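Tudor domain-containing protein 1 (Mus musculus, PDB 4B9W) acts in the piRNA pathway of spermatogenesis that silences transposable elements, with Tudor domains that bind arginine-methylated Piwi proteins. Local coordinates at residues 151-163 with 174-187. Sequence-based numbering, arbitrary orientation.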
loop_
_atom_site.group_PDB
_atom_site.type_symbol
_atom_site.label_atom_id
_atom_site.label_comp_id
_atom_site.label_asym_id
_atom_site.label_seq_id
_atom_site.Cartn_x
_atom_site.Cartn_y
_atom_site.Cartn_z
ATOM N N PHE A 151 -16.504 6.160 -12.218
ATOM C CA PHE A 151 -15.374 5.847 -13.082
ATOM C C PHE A 151 -15.505 4.424 -13.634
ATOM O O PHE A 151 -15.403 4.237 -14.838
ATOM C CB PHE A 151 -14.039 6.080 -12.305
ATOM C CG PHE A 151 -12.768 5.795 -13.087
ATOM C CD1 PHE A 151 -12.653 6.078 -14.445
ATOM C CD2 PHE A 151 -11.645 5.312 -12.419
ATOM C CE1 PHE A 151 -11.468 5.827 -15.126
ATOM C CE2 PHE A 151 -10.465 5.055 -13.095
ATOM C CZ PHE A 151 -10.376 5.323 -14.457
ATOM N N GLN A 152 -15.748 3.454 -12.746
ATOM C CA GLN A 152 -15.904 2.036 -13.090
ATOM C C GLN A 152 -17.023 1.822 -14.132
ATOM O O GLN A 152 -16.845 1.090 -15.112
ATOM C CB GLN A 152 -16.171 1.238 -11.797
ATOM C CG GLN A 152 -16.676 -0.175 -11.953
ATOM C CD GLN A 152 -15.673 -1.071 -12.614
ATOM O OE1 GLN A 152 -14.462 -0.826 -12.546
ATOM N NE2 GLN A 152 -16.155 -2.137 -13.237
ATOM N N ALA A 153 -18.150 2.498 -13.928
ATOM C CA ALA A 153 -19.272 2.458 -14.864
ATOM C C ALA A 153 -18.904 3.080 -16.238
ATOM O O ALA A 153 -19.474 2.691 -17.268
ATOM C CB ALA A 153 -20.524 3.124 -14.248
ATOM N N CYS A 154 -17.934 4.001 -16.266
ATOM C CA CYS A 154 -17.385 4.500 -17.564
ATOM C C CYS A 154 -16.450 3.540 -18.288
ATOM O O CYS A 154 -16.201 3.734 -19.463
ATOM C CB CYS A 154 -16.580 5.789 -17.393
ATOM S SG CYS A 154 -17.497 7.170 -16.719
ATOM N N VAL A 155 -15.879 2.561 -17.605
ATOM C CA VAL A 155 -14.896 1.693 -18.272
ATOM C C VAL A 155 -15.325 0.228 -18.371
ATOM O O VAL A 155 -14.798 -0.504 -19.215
ATOM C CB VAL A 155 -13.496 1.760 -17.604
ATOM C CG1 VAL A 155 -13.060 3.197 -17.400
ATOM C CG2 VAL A 155 -13.474 1.007 -16.275
ATOM N N VAL A 156 -16.247 -0.219 -17.515
ATOM C CA VAL A 156 -16.586 -1.649 -17.481
ATOM C C VAL A 156 -17.005 -2.204 -18.868
ATOM O O VAL A 156 -17.772 -1.562 -19.584
ATOM C CB VAL A 156 -17.674 -1.940 -16.431
ATOM C CG1 VAL A 156 -19.018 -1.332 -16.841
ATOM C CG2 VAL A 156 -17.779 -3.444 -16.185
ATOM N N GLY A 157 -16.478 -3.377 -19.253
ATOM C CA GLY A 157 -16.846 -4.023 -20.531
ATOM C C GLY A 157 -16.497 -3.262 -21.808
ATOM O O GLY A 157 -17.012 -3.555 -22.887
ATOM N N LEU A 158 -15.573 -2.316 -21.694
ATOM C CA LEU A 158 -15.263 -1.357 -22.752
ATOM C C LEU A 158 -13.765 -1.372 -23.053
ATOM O O LEU A 158 -12.956 -1.516 -22.153
ATOM C CB LEU A 158 -15.653 0.049 -22.284
ATOM C CG LEU A 158 -15.951 1.152 -23.296
ATOM C CD1 LEU A 158 -16.935 0.696 -24.386
ATOM C CD2 LEU A 158 -16.496 2.368 -22.544
ATOM N N LYS A 159 -13.423 -1.219 -24.324
ATOM C CA LYS A 159 -12.066 -0.901 -24.719
ATOM C C LYS A 159 -12.042 0.609 -24.960
ATOM O O LYS A 159 -12.921 1.146 -25.647
ATOM C CB LYS A 159 -11.666 -1.689 -25.969
ATOM C CG LYS A 159 -10.343 -1.255 -26.586
ATOM C CD LYS A 159 -9.874 -2.231 -27.673
ATOM C CE LYS A 159 -10.746 -2.259 -28.924
ATOM N NZ LYS A 159 -10.379 -3.448 -29.782
ATOM N N LEU A 160 -11.058 1.288 -24.370
ATOM C CA LEU A 160 -10.912 2.747 -24.489
ATOM C C LEU A 160 -9.587 3.111 -25.141
ATOM O O LEU A 160 -8.646 2.317 -25.108
ATOM C CB LEU A 160 -11.012 3.424 -23.097
ATOM C CG LEU A 160 -12.242 3.094 -22.238
ATOM C CD1 LEU A 160 -11.928 2.092 -21.140
ATOM C CD2 LEU A 160 -12.823 4.341 -21.593
ATOM N N GLN A 161 -9.520 4.297 -25.737
ATOM C CA GLN A 161 -8.252 4.896 -26.164
ATOM C C GLN A 161 -7.521 5.562 -24.990
ATOM O O GLN A 161 -8.066 6.435 -24.307
ATOM C CB GLN A 161 -8.499 5.945 -27.268
ATOM C CG GLN A 161 -7.268 6.733 -27.677
ATOM C CD GLN A 161 -7.555 7.706 -28.804
ATOM O OE1 GLN A 161 -8.029 8.814 -28.570
ATOM N NE2 GLN A 161 -7.279 7.291 -30.034
ATOM N N ALA A 162 -6.276 5.175 -24.770
ATOM C CA ALA A 162 -5.454 5.821 -23.746
ATOM C C ALA A 162 -4.369 6.610 -24.440
ATOM O O ALA A 162 -3.710 6.110 -25.355
ATOM C CB ALA A 162 -4.843 4.799 -22.792
ATOM N N ARG A 163 -4.202 7.848 -24.009
ATOM C CA ARG A 163 -3.077 8.650 -24.407
ATOM C C ARG A 163 -2.156 8.797 -23.193
ATOM O O ARG A 163 -2.561 9.255 -22.132
ATOM C CB ARG A 163 -3.523 10.005 -24.924
ATOM C CG ARG A 163 -2.396 10.750 -25.593
ATOM C CD ARG A 163 -2.909 11.924 -26.407
ATOM N NE ARG A 163 -3.332 13.011 -25.555
ATOM C CZ ARG A 163 -2.508 13.840 -24.913
ATOM N NH1 ARG A 163 -1.185 13.696 -24.998
ATOM N NH2 ARG A 163 -3.004 14.822 -24.155
ATOM N N VAL A 174 -2.728 8.975 -17.639
ATOM C CA VAL A 174 -3.372 8.849 -18.950
ATOM C C VAL A 174 -4.616 9.705 -19.060
ATOM O O VAL A 174 -5.254 10.048 -18.057
ATOM C CB VAL A 174 -3.804 7.391 -19.253
ATOM C CG1 VAL A 174 -2.591 6.476 -19.341
ATOM C CG2 VAL A 174 -4.798 6.901 -18.196
ATOM N N GLU A 175 -4.930 10.064 -20.302
ATOM C CA GLU A 175 -6.228 10.581 -20.683
ATOM C C GLU A 175 -6.937 9.420 -21.379
ATOM O O GLU A 175 -6.357 8.780 -22.279
ATOM C CB GLU A 175 -6.025 11.772 -21.626
ATOM C CG GLU A 175 -7.279 12.498 -22.063
ATOM C CD GLU A 175 -7.078 13.243 -23.387
ATOM O OE1 GLU A 175 -6.771 12.601 -24.442
ATOM O OE2 GLU A 175 -7.244 14.479 -23.376
ATOM N N LEU A 176 -8.158 9.122 -20.934
ATOM C CA LEU A 176 -8.957 7.980 -21.417
ATOM C C LEU A 176 -10.161 8.486 -22.202
ATOM O O LEU A 176 -10.912 9.354 -21.725
ATOM C CB LEU A 176 -9.481 7.138 -20.253
ATOM C CG LEU A 176 -8.563 6.163 -19.511
ATOM C CD1 LEU A 176 -9.400 5.271 -18.599
ATOM C CD2 LEU A 176 -7.745 5.303 -20.465
ATOM N N THR A 177 -10.340 7.956 -23.401
ATOM C CA THR A 177 -11.476 8.328 -24.200
ATOM C C THR A 177 -12.190 7.086 -24.687
ATOM O O THR A 177 -11.576 6.137 -25.181
ATOM C CB THR A 177 -11.063 9.223 -25.400
ATOM O OG1 THR A 177 -10.187 10.259 -24.950
ATOM C CG2 THR A 177 -12.276 9.836 -26.062
ATOM N N ASP A 178 -13.501 7.125 -24.541
ATOM C CA ASP A 178 -14.405 6.115 -25.061
ATOM C C ASP A 178 -14.789 6.455 -26.523
ATOM O O ASP A 178 -15.430 7.455 -26.789
ATOM C CB ASP A 178 -15.617 6.081 -24.134
ATOM C CG ASP A 178 -16.704 5.127 -24.584
ATOM O OD1 ASP A 178 -16.552 4.428 -25.607
ATOM O OD2 ASP A 178 -17.739 5.092 -23.889
ATOM N N LEU A 179 -14.393 5.595 -27.455
ATOM C CA LEU A 179 -14.657 5.788 -28.876
ATOM C C LEU A 179 -15.608 4.724 -29.427
ATOM O O LEU A 179 -15.599 4.427 -30.615
ATOM C CB LEU A 179 -13.331 5.773 -29.652
ATOM C CG LEU A 179 -12.364 6.897 -29.265
ATOM C CD1 LEU A 179 -10.969 6.686 -29.824
ATOM C CD2 LEU A 179 -12.934 8.227 -29.723
ATOM N N SER A 180 -16.446 4.164 -28.561
ATOM C CA SER A 180 -17.333 3.071 -28.929
ATOM C C SER A 180 -18.526 3.595 -29.732
ATOM O O SER A 180 -19.227 2.824 -30.371
ATOM C CB SER A 180 -17.806 2.313 -27.677
ATOM O OG SER A 180 -18.510 3.164 -26.781
ATOM N N THR A 181 -18.760 4.907 -29.685
ATOM C CA THR A 181 -19.680 5.560 -30.618
ATOM C C THR A 181 -18.972 6.708 -31.371
ATOM O O THR A 181 -17.819 7.046 -31.079
ATOM C CB THR A 181 -20.938 6.084 -29.887
ATOM O OG1 THR A 181 -20.670 7.369 -29.331
ATOM C CG2 THR A 181 -21.383 5.111 -28.764
ATOM N N PRO A 182 -19.668 7.336 -32.341
ATOM C CA PRO A 182 -19.101 8.523 -33.001
ATOM C C PRO A 182 -18.907 9.732 -32.081
ATOM O O PRO A 182 -18.222 10.665 -32.462
ATOM C CB PRO A 182 -20.142 8.844 -34.093
ATOM C CG PRO A 182 -20.886 7.562 -34.286
ATOM C CD PRO A 182 -20.979 6.986 -32.914
ATOM N N TYR A 183 -19.515 9.724 -30.899
ATOM C CA TYR A 183 -19.372 10.803 -29.932
ATOM C C TYR A 183 -18.283 10.419 -28.928
ATOM O O TYR A 183 -18.523 9.597 -28.057
ATOM C CB TYR A 183 -20.695 11.011 -29.227
ATOM C CG TYR A 183 -20.804 12.231 -28.342
ATOM C CD1 TYR A 183 -21.155 13.465 -28.875
ATOM C CD2 TYR A 183 -20.671 12.128 -26.955
ATOM C CE1 TYR A 183 -21.303 14.575 -28.069
ATOM C CE2 TYR A 183 -20.794 13.241 -26.135
ATOM C CZ TYR A 183 -21.114 14.464 -26.700
ATOM O OH TYR A 183 -21.282 15.569 -25.909
ATOM N N PRO A 184 -17.074 10.997 -29.064
ATOM C CA PRO A 184 -16.042 10.642 -28.109
ATOM C C PRO A 184 -16.372 11.132 -26.697
ATOM O O PRO A 184 -16.976 12.193 -26.521
ATOM C CB PRO A 184 -14.771 11.286 -28.671
ATOM C CG PRO A 184 -15.159 12.081 -29.852
ATOM C CD PRO A 184 -16.636 11.998 -30.041
ATOM N N LYS A 185 -16.049 10.319 -25.697
ATOM C CA LYS A 185 -16.345 10.654 -24.297
ATOM C C LYS A 185 -15.032 10.550 -23.526
ATOM O O LYS A 185 -14.429 9.473 -23.423
ATOM C CB LYS A 185 -17.455 9.732 -23.739
ATOM C CG LYS A 185 -18.658 9.596 -24.703
ATOM C CD LYS A 185 -19.555 8.338 -24.602
ATOM C CE LYS A 185 -19.453 7.249 -25.725
ATOM N NZ LYS A 185 -18.555 7.347 -26.949
ATOM N N ILE A 186 -14.548 11.698 -23.057
ATOM C CA ILE A 186 -13.331 11.756 -22.252
ATOM C C ILE A 186 -13.748 11.564 -20.807
ATOM O O ILE A 186 -14.543 12.369 -20.248
ATOM C CB ILE A 186 -12.581 13.088 -22.419
ATOM C CG1 ILE A 186 -12.276 13.337 -23.903
ATOM C CG2 ILE A 186 -11.291 13.078 -21.579
ATOM C CD1 ILE A 186 -11.332 14.497 -24.188
ATOM N N ILE A 187 -13.213 10.510 -20.193
ATOM C CA ILE A 187 -13.757 10.031 -18.943
ATOM C C ILE A 187 -13.646 11.113 -17.849
ATOM O O ILE A 187 -14.619 11.379 -17.118
ATOM C CB ILE A 187 -13.107 8.690 -18.535
ATOM C CG1 ILE A 187 -13.209 7.635 -19.672
ATOM C CG2 ILE A 187 -13.722 8.174 -17.243
ATOM C CD1 ILE A 187 -14.582 7.461 -20.281
HETATM O O HOH W 1 -17.554 5.529 -21.183
HETATM O O HOH W 2 -12.852 3.381 -27.310
#
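In Ile187 chi1 (-54°) sets CG2 anti to its own N, and chi2 (-49°) folds CD1 back: CG2 reaches the edge of the Phe151 ring, 3.7 Å from CD1, and CB of Cys154, while CD1 of Ile187 touches CD2 of Leu160 (3.8 Å), these two side chains crossing at about a right angle. Phe151, with its CG anti to the backbone N, points its ring from the helix toward the sheet, where CE1 also meets CD1 of Leu176 at 4.1 Å; Phe32 packs edge-to-face against the same ring. The other methyl of Leu176, CD2, lies on CB of Ala162. Strands 160-168 and 171-178 form an antiparallel hairpin in the mixed sheet of the staphylococcal-nuclease-like lobe that accompanies the Tudor core in extended Tudor domains. Gln161 and Thr177 exchange two backbone hydrogen bonds, as do Arg163 and Glu175. On the face carrying those four residues, NE of Arg163 makes only a long salt bridge to OE1 of Glu175 (3.6 Å), guanidinium and carboxylate planes 85° apart; NH1 of Arg163 pairs with Asp16. Before strand 160-168, CD2 of Leu158 presses against Asp178 OD2 (3.3 Å). That oxygen takes a water shared with O of Cys154, whereas OD1 accepts Ser180 N, making an Asx turn, and also the Ser180 hydroxyl.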